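Side-chain contacts in LP04448p (Drosophila melanogaster, PDB 2QK2), which probably binds tubulin through its TOG domains and promotes microtubule growth at plus ends, as other members of the XMAP215/Dis1 family do: residues K28-L31 and R32-S35; T66-N70 and V71-A75; V114-A117 and L118-I122; A154-I157 and A158-L161. All coordinates share one frame; numbering follows the deposited sequence.

Interaction 1 of 4, residues K28-L31 and R32-S35; sequences KWTL and RKES
Arg-32 folds back along the first turn of helix 29-45 and lays one face of its guanidinium over the backbone of Trp-29, with CZ 3.7 Å from Trp-29 CA. The chain bends at chi3 (-68°), which brings the flat group back over Trp-29 CA. NH2 also rests 3.7 Å from Trp-29 CB, while the nitrogens bond elsewhere: NE forms a salt bridge with Asp-68 and NH1 donates to the carbonyl of Glu-26. Two such partners would limit its rotation and keep one face on the helix start. The indole stands off in another direction, its CG lying between the backbone N and the carbonyl carbon (chi1 82°), and Thr-30 CG2 covers one of its faces near the rim. Lys-33 passes the ring at a slant, CD 3.9 Å from Trp-29 CZ3, then bends at chi3 and chi4 so that NZ reaches Glu-37 in a salt bridge. Glu-34 runs beside Leu-31, its OE1 3.7 Å from Leu-31 CD2, and the same oxygen pairs with Lys-23. Glu-34 N bonds to Thr-30 O at 3.3 Å from above the carbonyl plane. Among the other backbone bonds, Lys-33 N to Trp-29 O is short at 2.8 Å, whereas Arg-32 N to Lys-28 O is weak. The contact is thus the first turn of helix 29-45, with Lys-28 as N-cap, on the surface of a HEAT-repeat TOG domain; in relatives, the edge formed by the loops within the repeats binds tubulin.

Interaction 2 of 4, residues T66-N70 and V71-A75; sequences TKDSN and VVLVA
Asn-70 caps the N-terminus of helix 71-88 by turning its amide oxygen onto the backbone N-H groups of Val-72 and Leu-73; two residues earlier, Asp-68 forms an Asx turn, with OD1 accepting from Asn-70 N at 2.8 Å through its anti lone pair. Together they make the tight link from helix 55-67 into the next helix of the TOG domain. At Val-71, the backbone N donates to a water that in turn donates to Ser-69 O, so that one water bridges the two. Val-72 follows with a bent, weak bond from its N to Asn-70 OD1 (2.9 Å), and its side chain runs alongside the cap, CB 3.1 Å from the same oxygen. Leu-73 N gives OD1 a straighter bond (148°), with the donor tilted from the amide plane, and shares its hydrogen weakly with Asn-70 O. With Asn-70 CG anti to the backbone N (chi1 -170°), the amide oxygen is carried over the first turn. Leu-73 also sends CD2 slantwise against the Asp-68 carboxylate, 3.3 Å from OD2, the oxygen held by Arg-32; this apolar cover probably strengthens the charge pairing. Next, Val-74 opens the regular helical pattern, its N bonded to Asn-70 O at 3.1 Å in the carbonyl plane. Its CG2, anti to the carbonyl carbon, lies against two backbone oxygens, 3.4 Å from Asn-70 O and 3.6 Å from Asp-68 O.

Interaction 3 of 4, residues V114-A117 and L118-I122; sequences VVTA and LREAI
Val-114, Val-115 and Thr-116 each meet the residue four places on, in a local contact between successive turns of helix 112-126, a helix close to the middle of the domain. The backbone is regular: Leu-118 N, Arg-119 N, Glu-120 N and Ala-121 N bond to the carbonyls of Val-114, Val-115, Thr-116 and Ala-117, the first at 2.8 Å. On the buried flank, Val-114 CG1 and Leu-118 CD1 touch at 3.8 Å, and the two chains run alongside each other in the same direction. The next pair is mixed. Val-115 CG1 sits over one face of the Arg-119 guanidinium, 3.5 Å from NE; Arg-119 is fully extended from CG to NE, with CG beside its backbone N (chi1 -72°), which carries the flat group back along the valine. Its outer end, NH2, forms a salt bridge with Glu-152 of helix 147-161. On the most exposed side, Glu-120 runs back along Thr-116, OE2 3.5 Å from CG2, while OE1 pairs with Lys-79 of helix 71-88 and Thr-116 OG1 bonds to Pro-112 O. The two charged chains thus bond to two different helices, 71-88 on one hand and 147-161 on the other, neither of them next to helix 112-126 in the chain. Helices packed layer on layer in this way are characteristic of a HEAT-repeat array, the fold of the TOG domain.

Interaction 4 of 4, residues A154-I157 and A158-L161; sequences ALFI and ARAL
Ile-157, Arg-159 and Ala-158 lose the most surface where two successive turns of helix 147-161 meet. Ile-157 and Leu-161 extend from the helix as near-parallel neighbours, and the isoleucine's branch methyl CG2 does the touching, 3.7 Å from Leu-161 CD1. With CG1 beside the backbone N (chi1 -67°), CG2 is set anti to it, toward the next turn. Leu-161 CG also crowds Ile-157 O at 3.1 Å, the oxygen that takes the Leu-161 N-H. Arg-159 turns back at chi3 (-55°) and lays one guanidinium face over the preceding turn, against Leu-155 O and Phe-156 CA, the latter 3.9 Å from CZ. NH1 rests 3.7 Å from Leu-155 CB, and NH2 comes to the edge of the Phe-156 ring near its plane. The group faces a carbonyl without bonding to it: its NE is tied to Asp-123 in a salt bridge, which would help hold it flat. Ala-158 CB packs 3.4 Å from Leu-155 O. Ala-160 CB lies over one face of the Phe-156 ring, 4.4 Å from CE1. Around these turns, Phe-156 and Arg-159 face helix 112-126, Ile-157 meets helices 131-141 and 171-185, and Leu-155 and Leu-161 lean on helix 190-207, setting the contact between earlier and later helices of the array.

How the interactions relate
The four contacts follow one another along the helical array. Interaction 1 is on the surface, interactions 2 and 3 are partly buried, and interaction 4 is buried. Interactions 1 and 2 touch through a salt bridge and through Trp-29 packing on Asn-70 and Leu-73; interaction 2 reaches interaction 3 through valines and alanine; interactions 3 and 4 meet where Ile-122 packs on Phe-156 and Arg-119 on Arg-159. Interactions 1 and 2 lie at helix starts, with N-caps, an Asx turn and charged chains; interactions 3 and 4, inside helix 112-126 and in the last turns of helix 147-161, add aliphatic pairs four residues apart. Arginine stacked over a neighbouring residue recurs in 1, 3 and 4.

Interaction 1 of 4, residues K28-L31 and R32-S35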
ATOM      1  N   LYS A  28     -21.534  19.319  -1.012  1.00 32.89           N
ATOM      2  CA  LYS A  28     -22.478  18.209  -1.032  1.00 34.39           C
ATOM      3  C   LYS A  28     -21.749  16.947  -1.494  1.00 32.32           C
ATOM      4  O   LYS A  28     -21.281  16.869  -2.635  1.00 30.69           O
ATOM      5  CB  LYS A  28     -23.640  18.543  -1.971  1.00 36.92           C
ATOM      6  CG  LYS A  28     -24.909  17.768  -1.680  1.00 45.35           C
ATOM      7  CD  LYS A  28     -26.072  18.263  -2.537  1.00 49.29           C
ATOM      8  CE  LYS A  28     -27.345  17.492  -2.222  1.00 51.96           C
ATOM      9  NZ  LYS A  28     -28.509  17.986  -3.017  1.00 55.81           N
ATOM     10  N   TRP A  29     -21.655  15.962  -0.605  1.00 29.90           N
ATOM     11  CA  TRP A  29     -20.941  14.727  -0.919  1.00 29.74           C
ATOM     12  C   TRP A  29     -21.403  14.020  -2.193  1.00 29.44           C
ATOM     13  O   TRP A  29     -20.593  13.389  -2.879  1.00 27.83           O
ATOM     14  CB  TRP A  29     -20.987  13.753   0.267  1.00 29.57           C
ATOM     15  CG  TRP A  29     -22.246  12.946   0.376  1.00 33.86           C
ATOM     16  CD1 TRP A  29     -23.420  13.325   0.967  1.00 34.60           C
ATOM     17  CD2 TRP A  29     -22.458  11.617  -0.121  1.00 33.35           C
ATOM     18  NE1 TRP A  29     -24.348  12.313   0.870  1.00 34.66           N
ATOM     19  CE2 TRP A  29     -23.784  11.254   0.209  1.00 33.88           C
ATOM     20  CE3 TRP A  29     -21.655  10.697  -0.812  1.00 32.04           C
ATOM     21  CZ2 TRP A  29     -24.328  10.007  -0.130  1.00 32.40           C
ATOM     22  CZ3 TRP A  29     -22.196   9.455  -1.150  1.00 32.47           C
ATOM     23  CH2 TRP A  29     -23.521   9.123  -0.806  1.00 33.63           C
ATOM     24  N   THR A  30     -22.686  14.129  -2.524  1.00 28.84           N
ATOM     25  CA  THR A  30     -23.199  13.477  -3.727  1.00 30.70           C
ATOM     26  C   THR A  30     -22.619  14.087  -4.995  1.00 30.36           C
ATOM     27  O   THR A  30     -22.577  13.437  -6.037  1.00 31.10           O
ATOM     28  CB  THR A  30     -24.744  13.525  -3.798  1.00 33.03           C
ATOM     29  OG1 THR A  30     -25.203  14.851  -3.508  1.00 37.58           O
ATOM     30  CG2 THR A  30     -25.344  12.551  -2.801  1.00 34.15           C
ATOM     31  N   LEU A  31     -22.168  15.333  -4.914  1.00 29.93           N
ATOM     32  CA  LEU A  31     -21.572  15.970  -6.079  1.00 30.01           C
ATOM     33  C   LEU A  31     -20.130  15.484  -6.200  1.00 28.56           C
ATOM     34  O   LEU A  31     -19.639  15.243  -7.303  1.00 28.86           O
ATOM     35  CB  LEU A  31     -21.617  17.497  -5.952  1.00 31.69           C
ATOM     36  CG  LEU A  31     -23.011  18.136  -5.992  1.00 33.10           C
ATOM     37  CD1 LEU A  31     -22.886  19.660  -5.959  1.00 33.05           C
ATOM     38  CD2 LEU A  31     -23.740  17.698  -7.256  1.00 30.87           C
ATOM     39  N   ARG A  32     -19.451  15.339  -5.066  1.00 25.80           N
ATOM     40  CA  ARG A  32     -18.077  14.854  -5.092  1.00 24.17           C
ATOM     41  C   ARG A  32     -18.122  13.412  -5.613  1.00 24.30           C
ATOM     42  O   ARG A  32     -17.282  13.007  -6.415  1.00 20.84           O
ATOM     43  CB  ARG A  32     -17.451  14.910  -3.689  1.00 22.97           C
ATOM     44  CG  ARG A  32     -17.419  16.322  -3.084  1.00 22.49           C
ATOM     45  CD  ARG A  32     -16.339  16.487  -2.011  1.00 21.59           C
ATOM     46  NE  ARG A  32     -16.593  15.716  -0.798  1.00 21.93           N
ATOM     47  CZ  ARG A  32     -17.559  15.976   0.082  1.00 23.63           C
ATOM     48  NH1 ARG A  32     -18.386  17.003  -0.102  1.00 23.47           N
ATOM     49  NH2 ARG A  32     -17.694  15.210   1.158  1.00 21.59           N
ATOM     50  N   LYS A  33     -19.121  12.653  -5.163  1.00 22.22           N
ATOM     51  CA  LYS A  33     -19.300  11.268  -5.597  1.00 24.51           C
ATOM     52  C   LYS A  33     -19.403  11.165  -7.121  1.00 24.53           C
ATOM     53  O   LYS A  33     -18.858  10.240  -7.734  1.00 24.42           O
ATOM     54  CB  LYS A  33     -20.569  10.674  -4.973  1.00 27.62           C
ATOM     55  CG  LYS A  33     -20.969   9.324  -5.563  1.00 33.08           C
ATOM     56  CD  LYS A  33     -22.300   8.842  -5.020  1.00 38.51           C
ATOM     57  CE  LYS A  33     -23.448   9.736  -5.469  1.00 41.76           C
ATOM     58  NZ  LYS A  33     -23.737   9.614  -6.923  1.00 42.30           N
ATOM     59  N   GLU A  34     -20.101  12.114  -7.737  1.00 23.26           N
ATOM     60  CA  GLU A  34     -20.266  12.091  -9.185  1.00 25.58           C
ATOM     61  C   GLU A  34     -18.941  12.104  -9.955  1.00 24.72           C
ATOM     62  O   GLU A  34     -18.798  11.389 -10.948  1.00 25.18           O
ATOM     63  CB  GLU A  34     -21.172  13.248  -9.630  1.00 27.29           C
ATOM     64  CG  GLU A  34     -22.553  13.180  -8.968  1.00 33.61           C
ATOM     65  CD  GLU A  34     -23.552  14.186  -9.522  1.00 37.42           C
ATOM     66  OE1 GLU A  34     -23.132  15.279  -9.958  1.00 37.99           O
ATOM     67  OE2 GLU A  34     -24.765  13.881  -9.501  1.00 39.31           O
ATOM     68  N   SER A  35     -17.973  12.900  -9.505  1.00 21.24           N
ATOM     69  CA  SER A  35     -16.672  12.938 -10.176  1.00 21.49           C
ATOM     70  C   SER A  35     -15.959  11.594 -10.019  1.00 21.01           C
ATOM     71  O   SER A  35     -15.453  11.035 -10.993  1.00 22.09           O
ATOM     72  CB  SER A  35     -15.780  14.045  -9.595  1.00 22.46           C
ATOM     73  OG  SER A  35     -16.139  15.324 -10.088  1.00 25.29           O
TER

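Interaction 2 of 4, residues T66-N70 and V71-A75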
ATOM      1  N   THR A  66      -7.306  11.762   2.405  1.00 24.40           N
ATOM      2  CA  THR A  66      -6.860  12.295   3.681  1.00 26.97           C
ATOM      3  C   THR A  66      -7.770  13.308   4.373  1.00 28.70           C
ATOM      4  O   THR A  66      -7.770  13.390   5.604  1.00 29.79           O
ATOM      5  CB  THR A  66      -5.467  12.932   3.538  1.00 26.85           C
ATOM      6  OG1 THR A  66      -5.542  14.031   2.624  1.00 28.09           O
ATOM      7  CG2 THR A  66      -4.467  11.913   3.008  1.00 25.75           C
ATOM      8  N   LYS A  67      -8.555  14.065   3.610  1.00 27.47           N
ATOM      9  CA  LYS A  67      -9.402  15.090   4.222  1.00 28.88           C
ATOM     10  C   LYS A  67     -10.920  14.938   4.146  1.00 28.84           C
ATOM     11  O   LYS A  67     -11.631  15.649   4.853  1.00 28.24           O
ATOM     12  CB  LYS A  67      -9.043  16.465   3.647  1.00 33.03           C
ATOM     13  CG  LYS A  67      -7.582  16.853   3.778  1.00 38.69           C
ATOM     14  CD  LYS A  67      -7.148  16.906   5.227  1.00 43.23           C
ATOM     15  CE  LYS A  67      -5.719  17.420   5.351  1.00 47.66           C
ATOM     16  NZ  LYS A  67      -5.266  17.455   6.774  1.00 51.01           N
ATOM     17  N   ASP A  68     -11.438  14.046   3.307  1.00 27.27           N
ATOM     18  CA  ASP A  68     -12.896  13.926   3.212  1.00 28.19           C
ATOM     19  C   ASP A  68     -13.497  13.293   4.463  1.00 28.36           C
ATOM     20  O   ASP A  68     -13.003  12.277   4.955  1.00 26.24           O
ATOM     21  CB  ASP A  68     -13.295  13.121   1.974  1.00 27.92           C
ATOM     22  CG  ASP A  68     -14.677  13.499   1.451  1.00 31.49           C
ATOM     23  OD1 ASP A  68     -15.679  13.261   2.162  1.00 31.84           O
ATOM     24  OD2 ASP A  68     -14.759  14.040   0.327  1.00 30.95           O
ATOM     25  N   SER A  69     -14.562  13.900   4.980  1.00 28.79           N
ATOM     26  CA  SER A  69     -15.221  13.382   6.177  1.00 30.65           C
ATOM     27  C   SER A  69     -16.139  12.207   5.858  1.00 30.20           C
ATOM     28  O   SER A  69     -16.553  11.468   6.751  1.00 32.00           O
ATOM     29  CB  SER A  69     -16.033  14.490   6.862  1.00 32.13           C
ATOM     30  OG  SER A  69     -17.003  15.033   5.980  1.00 34.99           O
ATOM     31  N   ASN A  70     -16.447  12.032   4.578  1.00 28.68           N
ATOM     32  CA  ASN A  70     -17.330  10.957   4.137  1.00 29.18           C
ATOM     33  C   ASN A  70     -16.528   9.689   3.794  1.00 28.72           C
ATOM     34  O   ASN A  70     -15.776   9.672   2.816  1.00 27.21           O
ATOM     35  CB  ASN A  70     -18.120  11.448   2.920  1.00 29.65           C
ATOM     36  CG  ASN A  70     -19.226  10.502   2.521  1.00 33.34           C
ATOM     37  OD1 ASN A  70     -18.980   9.335   2.213  1.00 33.69           O
ATOM     38  ND2 ASN A  70     -20.462  11.004   2.518  1.00 32.78           N
ATOM     39  N   VAL A  71     -16.694   8.631   4.590  1.00 27.25           N
ATOM     40  CA  VAL A  71     -15.950   7.396   4.364  1.00 27.06           C
ATOM     41  C   VAL A  71     -16.263   6.693   3.048  1.00 26.38           C
ATOM     42  O   VAL A  71     -15.447   5.925   2.545  1.00 26.52           O
ATOM     43  CB  VAL A  71     -16.134   6.392   5.529  1.00 28.58           C
ATOM     44  CG1 VAL A  71     -15.564   6.988   6.801  1.00 27.02           C
ATOM     45  CG2 VAL A  71     -17.611   6.038   5.708  1.00 27.34           C
ATOM     46  N   VAL A  72     -17.437   6.947   2.485  1.00 23.15           N
ATOM     47  CA  VAL A  72     -17.778   6.335   1.207  1.00 25.21           C
ATOM     48  C   VAL A  72     -16.892   6.951   0.114  1.00 24.09           C
ATOM     49  O   VAL A  72     -16.444   6.261  -0.805  1.00 21.26           O
ATOM     50  CB  VAL A  72     -19.268   6.557   0.854  1.00 25.21           C
ATOM     51  CG1 VAL A  72     -19.513   6.240  -0.608  1.00 28.21           C
ATOM     52  CG2 VAL A  72     -20.136   5.661   1.728  1.00 27.01           C
ATOM     53  N   LEU A  73     -16.646   8.251   0.231  1.00 22.73           N
ATOM     54  CA  LEU A  73     -15.805   8.971  -0.722  1.00 24.52           C
ATOM     55  C   LEU A  73     -14.337   8.571  -0.539  1.00 22.94           C
ATOM     56  O   LEU A  73     -13.596   8.442  -1.509  1.00 22.43           O
ATOM     57  CB  LEU A  73     -15.979  10.480  -0.529  1.00 25.94           C
ATOM     58  CG  LEU A  73     -16.953  11.190  -1.485  1.00 29.90           C
ATOM     59  CD1 LEU A  73     -18.102  10.276  -1.874  1.00 26.80           C
ATOM     60  CD2 LEU A  73     -17.456  12.468  -0.830  1.00 27.80           C
ATOM     61  N   VAL A  74     -13.924   8.373   0.709  1.00 22.10           N
ATOM     62  CA  VAL A  74     -12.558   7.959   0.996  1.00 21.35           C
ATOM     63  C   VAL A  74     -12.290   6.614   0.316  1.00 23.25           C
ATOM     64  O   VAL A  74     -11.277   6.452  -0.371  1.00 22.28           O
ATOM     65  CB  VAL A  74     -12.326   7.832   2.512  1.00 20.21           C
ATOM     66  CG1 VAL A  74     -10.964   7.201   2.792  1.00 18.63           C
ATOM     67  CG2 VAL A  74     -12.408   9.218   3.153  1.00 19.14           C
ATOM     68  N   ALA A  75     -13.211   5.664   0.482  1.00 20.72           N
ATOM     69  CA  ALA A  75     -13.069   4.339  -0.130  1.00 20.26           C
ATOM     70  C   ALA A  75     -13.034   4.427  -1.649  1.00 20.87           C
ATOM     71  O   ALA A  75     -12.220   3.765  -2.294  1.00 19.59           O
ATOM     72  CB  ALA A  75     -14.221   3.419   0.304  1.00 22.13           C
TER
HETATM   73  O   HOH W   1     -18.691   9.100   6.779  1.00 43.87           O

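Interaction 3 of 4, residues V114-A117 and L118-I122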
ATOM      1  N   VAL A 114     -13.045   0.933   3.928  1.00 26.27           N
ATOM      2  CA  VAL A 114     -11.995   1.908   3.684  1.00 25.30           C
ATOM      3  C   VAL A 114     -10.654   1.179   3.760  1.00 24.96           C
ATOM      4  O   VAL A 114      -9.778   1.391   2.921  1.00 24.31           O
ATOM      5  CB  VAL A 114     -12.013   3.039   4.735  1.00 24.90           C
ATOM      6  CG1 VAL A 114     -10.743   3.893   4.616  1.00 25.79           C
ATOM      7  CG2 VAL A 114     -13.236   3.913   4.529  1.00 25.98           C
ATOM      8  N   VAL A 115     -10.504   0.315   4.763  1.00 22.69           N
ATOM      9  CA  VAL A 115      -9.267  -0.437   4.937  1.00 24.47           C
ATOM     10  C   VAL A 115      -8.933  -1.245   3.682  1.00 24.78           C
ATOM     11  O   VAL A 115      -7.791  -1.235   3.214  1.00 27.20           O
ATOM     12  CB  VAL A 115      -9.350  -1.386   6.169  1.00 25.80           C
ATOM     13  CG1 VAL A 115      -8.120  -2.289   6.224  1.00 25.49           C
ATOM     14  CG2 VAL A 115      -9.432  -0.558   7.457  1.00 25.22           C
ATOM     15  N   THR A 116      -9.927  -1.932   3.130  1.00 23.42           N
ATOM     16  CA  THR A 116      -9.715  -2.724   1.924  1.00 24.53           C
ATOM     17  C   THR A 116      -9.228  -1.851   0.759  1.00 24.48           C
ATOM     18  O   THR A 116      -8.288  -2.215   0.050  1.00 22.85           O
ATOM     19  CB  THR A 116     -11.012  -3.443   1.504  1.00 27.63           C
ATOM     20  OG1 THR A 116     -11.408  -4.343   2.543  1.00 28.47           O
ATOM     21  CG2 THR A 116     -10.803  -4.226   0.215  1.00 26.86           C
ATOM     22  N   ALA A 117      -9.869  -0.700   0.572  1.00 22.32           N
ATOM     23  CA  ALA A 117      -9.494   0.217  -0.503  1.00 23.28           C
ATOM     24  C   ALA A 117      -8.088   0.780  -0.275  1.00 22.80           C
ATOM     25  O   ALA A 117      -7.305   0.899  -1.218  1.00 23.63           O
ATOM     26  CB  ALA A 117     -10.511   1.356  -0.603  1.00 22.49           C
ATOM     27  N   LEU A 118      -7.766   1.118   0.973  1.00 21.31           N
ATOM     28  CA  LEU A 118      -6.442   1.654   1.286  1.00 22.18           C
ATOM     29  C   LEU A 118      -5.366   0.604   1.008  1.00 23.37           C
ATOM     30  O   LEU A 118      -4.313   0.921   0.446  1.00 22.19           O
ATOM     31  CB  LEU A 118      -6.357   2.094   2.748  1.00 19.50           C
ATOM     32  CG  LEU A 118      -7.161   3.326   3.159  1.00 23.60           C
ATOM     33  CD1 LEU A 118      -6.970   3.588   4.649  1.00 20.66           C
ATOM     34  CD2 LEU A 118      -6.707   4.528   2.352  1.00 25.25           C
ATOM     35  N   ARG A 119      -5.624  -0.642   1.407  1.00 22.08           N
ATOM     36  CA  ARG A 119      -4.663  -1.716   1.169  1.00 22.58           C
ATOM     37  C   ARG A 119      -4.432  -1.874  -0.331  1.00 22.84           C
ATOM     38  O   ARG A 119      -3.295  -1.960  -0.786  1.00 22.36           O
ATOM     39  CB  ARG A 119      -5.172  -3.042   1.739  1.00 23.29           C
ATOM     40  CG  ARG A 119      -5.161  -3.129   3.255  1.00 24.32           C
ATOM     41  CD  ARG A 119      -5.651  -4.501   3.718  1.00 23.14           C
ATOM     42  NE  ARG A 119      -5.675  -4.608   5.173  1.00 25.61           N
ATOM     43  CZ  ARG A 119      -6.205  -5.634   5.835  1.00 28.64           C
ATOM     44  NH1 ARG A 119      -6.750  -6.643   5.166  1.00 27.22           N
ATOM     45  NH2 ARG A 119      -6.209  -5.643   7.162  1.00 26.88           N
ATOM     46  N   GLU A 120      -5.517  -1.918  -1.098  1.00 23.00           N
ATOM     47  CA  GLU A 120      -5.400  -2.061  -2.544  1.00 25.14           C
ATOM     48  C   GLU A 120      -4.558  -0.937  -3.126  1.00 22.74           C
ATOM     49  O   GLU A 120      -3.688  -1.169  -3.966  1.00 22.69           O
ATOM     50  CB  GLU A 120      -6.775  -2.040  -3.205  1.00 27.42           C
ATOM     51  CG  GLU A 120      -7.564  -3.306  -3.030  1.00 36.65           C
ATOM     52  CD  GLU A 120      -8.902  -3.238  -3.738  1.00 41.86           C
ATOM     53  OE1 GLU A 120      -8.920  -2.882  -4.938  1.00 46.39           O
ATOM     54  OE2 GLU A 120      -9.932  -3.544  -3.100  1.00 45.81           O
ATOM     55  N   ALA A 121      -4.816   0.282  -2.666  1.00 21.59           N
ATOM     56  CA  ALA A 121      -4.090   1.440  -3.158  1.00 21.01           C
ATOM     57  C   ALA A 121      -2.608   1.387  -2.822  1.00 20.89           C
ATOM     58  O   ALA A 121      -1.768   1.511  -3.714  1.00 20.01           O
ATOM     59  CB  ALA A 121      -4.705   2.729  -2.605  1.00 17.15           C
ATOM     60  N   ILE A 122      -2.272   1.202  -1.549  1.00 19.45           N
ATOM     61  CA  ILE A 122      -0.863   1.175  -1.195  1.00 20.87           C
ATOM     62  C   ILE A 122      -0.135  -0.019  -1.815  1.00 21.02           C
ATOM     63  O   ILE A 122       1.048   0.081  -2.150  1.00 19.96           O
ATOM     64  CB  ILE A 122      -0.651   1.229   0.348  1.00 22.91           C
ATOM     65  CG1 ILE A 122       0.795   1.636   0.644  1.00 24.02           C
ATOM     66  CG2 ILE A 122      -0.963  -0.115   0.993  1.00 22.44           C
ATOM     67  CD1 ILE A 122       1.029   2.036   2.076  1.00 26.65           C
TER

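Interaction 4 of 4, residues A154-I157 and A158-L161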
ATOM      1  N   ALA A 154       2.486  -2.983   9.364  1.00 20.29           N
ATOM      2  CA  ALA A 154       3.180  -4.268   9.417  1.00 19.13           C
ATOM      3  C   ALA A 154       2.601  -5.227   8.387  1.00 18.72           C
ATOM      4  O   ALA A 154       3.333  -5.978   7.754  1.00 21.12           O
ATOM      5  CB  ALA A 154       3.069  -4.880  10.822  1.00 19.75           C
ATOM      6  N   LEU A 155       1.281  -5.211   8.225  1.00 19.21           N
ATOM      7  CA  LEU A 155       0.634  -6.088   7.253  1.00 18.57           C
ATOM      8  C   LEU A 155       1.007  -5.654   5.833  1.00 20.86           C
ATOM      9  O   LEU A 155       1.147  -6.488   4.928  1.00 21.19           O
ATOM     10  CB  LEU A 155      -0.883  -6.060   7.438  1.00 18.70           C
ATOM     11  CG  LEU A 155      -1.390  -6.715   8.737  1.00 21.44           C
ATOM     12  CD1 LEU A 155      -2.898  -6.516   8.855  1.00 20.24           C
ATOM     13  CD2 LEU A 155      -1.040  -8.208   8.737  1.00 19.49           C
ATOM     14  N   PHE A 156       1.160  -4.348   5.639  1.00 20.34           N
ATOM     15  CA  PHE A 156       1.557  -3.824   4.330  1.00 21.39           C
ATOM     16  C   PHE A 156       2.939  -4.394   3.984  1.00 19.41           C
ATOM     17  O   PHE A 156       3.185  -4.826   2.862  1.00 21.49           O
ATOM     18  CB  PHE A 156       1.617  -2.293   4.361  1.00 19.55           C
ATOM     19  CG  PHE A 156       2.444  -1.696   3.248  1.00 20.46           C
ATOM     20  CD1 PHE A 156       2.080  -1.876   1.920  1.00 19.56           C
ATOM     21  CD2 PHE A 156       3.592  -0.964   3.537  1.00 21.75           C
ATOM     22  CE1 PHE A 156       2.848  -1.333   0.888  1.00 22.36           C
ATOM     23  CE2 PHE A 156       4.370  -0.416   2.514  1.00 23.84           C
ATOM     24  CZ  PHE A 156       3.995  -0.602   1.188  1.00 22.01           C
ATOM     25  N   ILE A 157       3.839  -4.388   4.962  1.00 21.50           N
ATOM     26  CA  ILE A 157       5.187  -4.922   4.771  1.00 20.88           C
ATOM     27  C   ILE A 157       5.135  -6.414   4.412  1.00 23.32           C
ATOM     28  O   ILE A 157       5.865  -6.880   3.526  1.00 22.12           O
ATOM     29  CB  ILE A 157       6.033  -4.711   6.049  1.00 21.42           C
ATOM     30  CG1 ILE A 157       6.263  -3.207   6.264  1.00 17.57           C
ATOM     31  CG2 ILE A 157       7.359  -5.451   5.943  1.00 19.35           C
ATOM     32  CD1 ILE A 157       6.940  -2.868   7.578  1.00 18.96           C
ATOM     33  N   ALA A 158       4.262  -7.156   5.087  1.00 22.88           N
ATOM     34  CA  ALA A 158       4.117  -8.585   4.823  1.00 24.28           C
ATOM     35  C   ALA A 158       3.684  -8.829   3.378  1.00 24.84           C
ATOM     36  O   ALA A 158       4.302  -9.620   2.662  1.00 24.81           O
ATOM     37  CB  ALA A 158       3.095  -9.201   5.787  1.00 22.47           C
ATOM     38  N   ARG A 159       2.617  -8.158   2.949  1.00 23.78           N
ATOM     39  CA  ARG A 159       2.139  -8.330   1.582  1.00 23.21           C
ATOM     40  C   ARG A 159       3.203  -7.864   0.587  1.00 23.47           C
ATOM     41  O   ARG A 159       3.445  -8.517  -0.429  1.00 24.77           O
ATOM     42  CB  ARG A 159       0.837  -7.554   1.365  1.00 23.15           C
ATOM     43  CG  ARG A 159      -0.328  -8.021   2.239  1.00 24.23           C
ATOM     44  CD  ARG A 159      -1.666  -7.435   1.761  1.00 23.20           C
ATOM     45  NE  ARG A 159      -1.641  -5.976   1.681  1.00 22.16           N
ATOM     46  CZ  ARG A 159      -1.792  -5.147   2.713  1.00 24.15           C
ATOM     47  NH1 ARG A 159      -1.990  -5.620   3.941  1.00 20.17           N
ATOM     48  NH2 ARG A 159      -1.732  -3.834   2.515  1.00 21.31           N
ATOM     49  N   ALA A 160       3.859  -6.751   0.892  1.00 22.24           N
ATOM     50  CA  ALA A 160       4.905  -6.224   0.011  1.00 23.57           C
ATOM     51  C   ALA A 160       6.047  -7.236  -0.183  1.00 24.86           C
ATOM     52  O   ALA A 160       6.506  -7.475  -1.307  1.00 23.44           O
ATOM     53  CB  ALA A 160       5.463  -4.919   0.586  1.00 22.10           C
ATOM     54  N   LEU A 161       6.498  -7.828   0.919  1.00 24.62           N
ATOM     55  CA  LEU A 161       7.590  -8.794   0.881  1.00 25.02           C
ATOM     56  C   LEU A 161       7.315 -10.000  -0.017  1.00 26.29           C
ATOM     57  O   LEU A 161       8.242 -10.542  -0.627  1.00 28.43           O
ATOM     58  CB  LEU A 161       7.934  -9.251   2.305  1.00 23.15           C
ATOM     59  CG  LEU A 161       8.611  -8.184   3.176  1.00 23.64           C
ATOM     60  CD1 LEU A 161       8.702  -8.662   4.625  1.00 22.06           C
ATOM     61  CD2 LEU A 161      10.004  -7.880   2.631  1.00 22.22           C
TER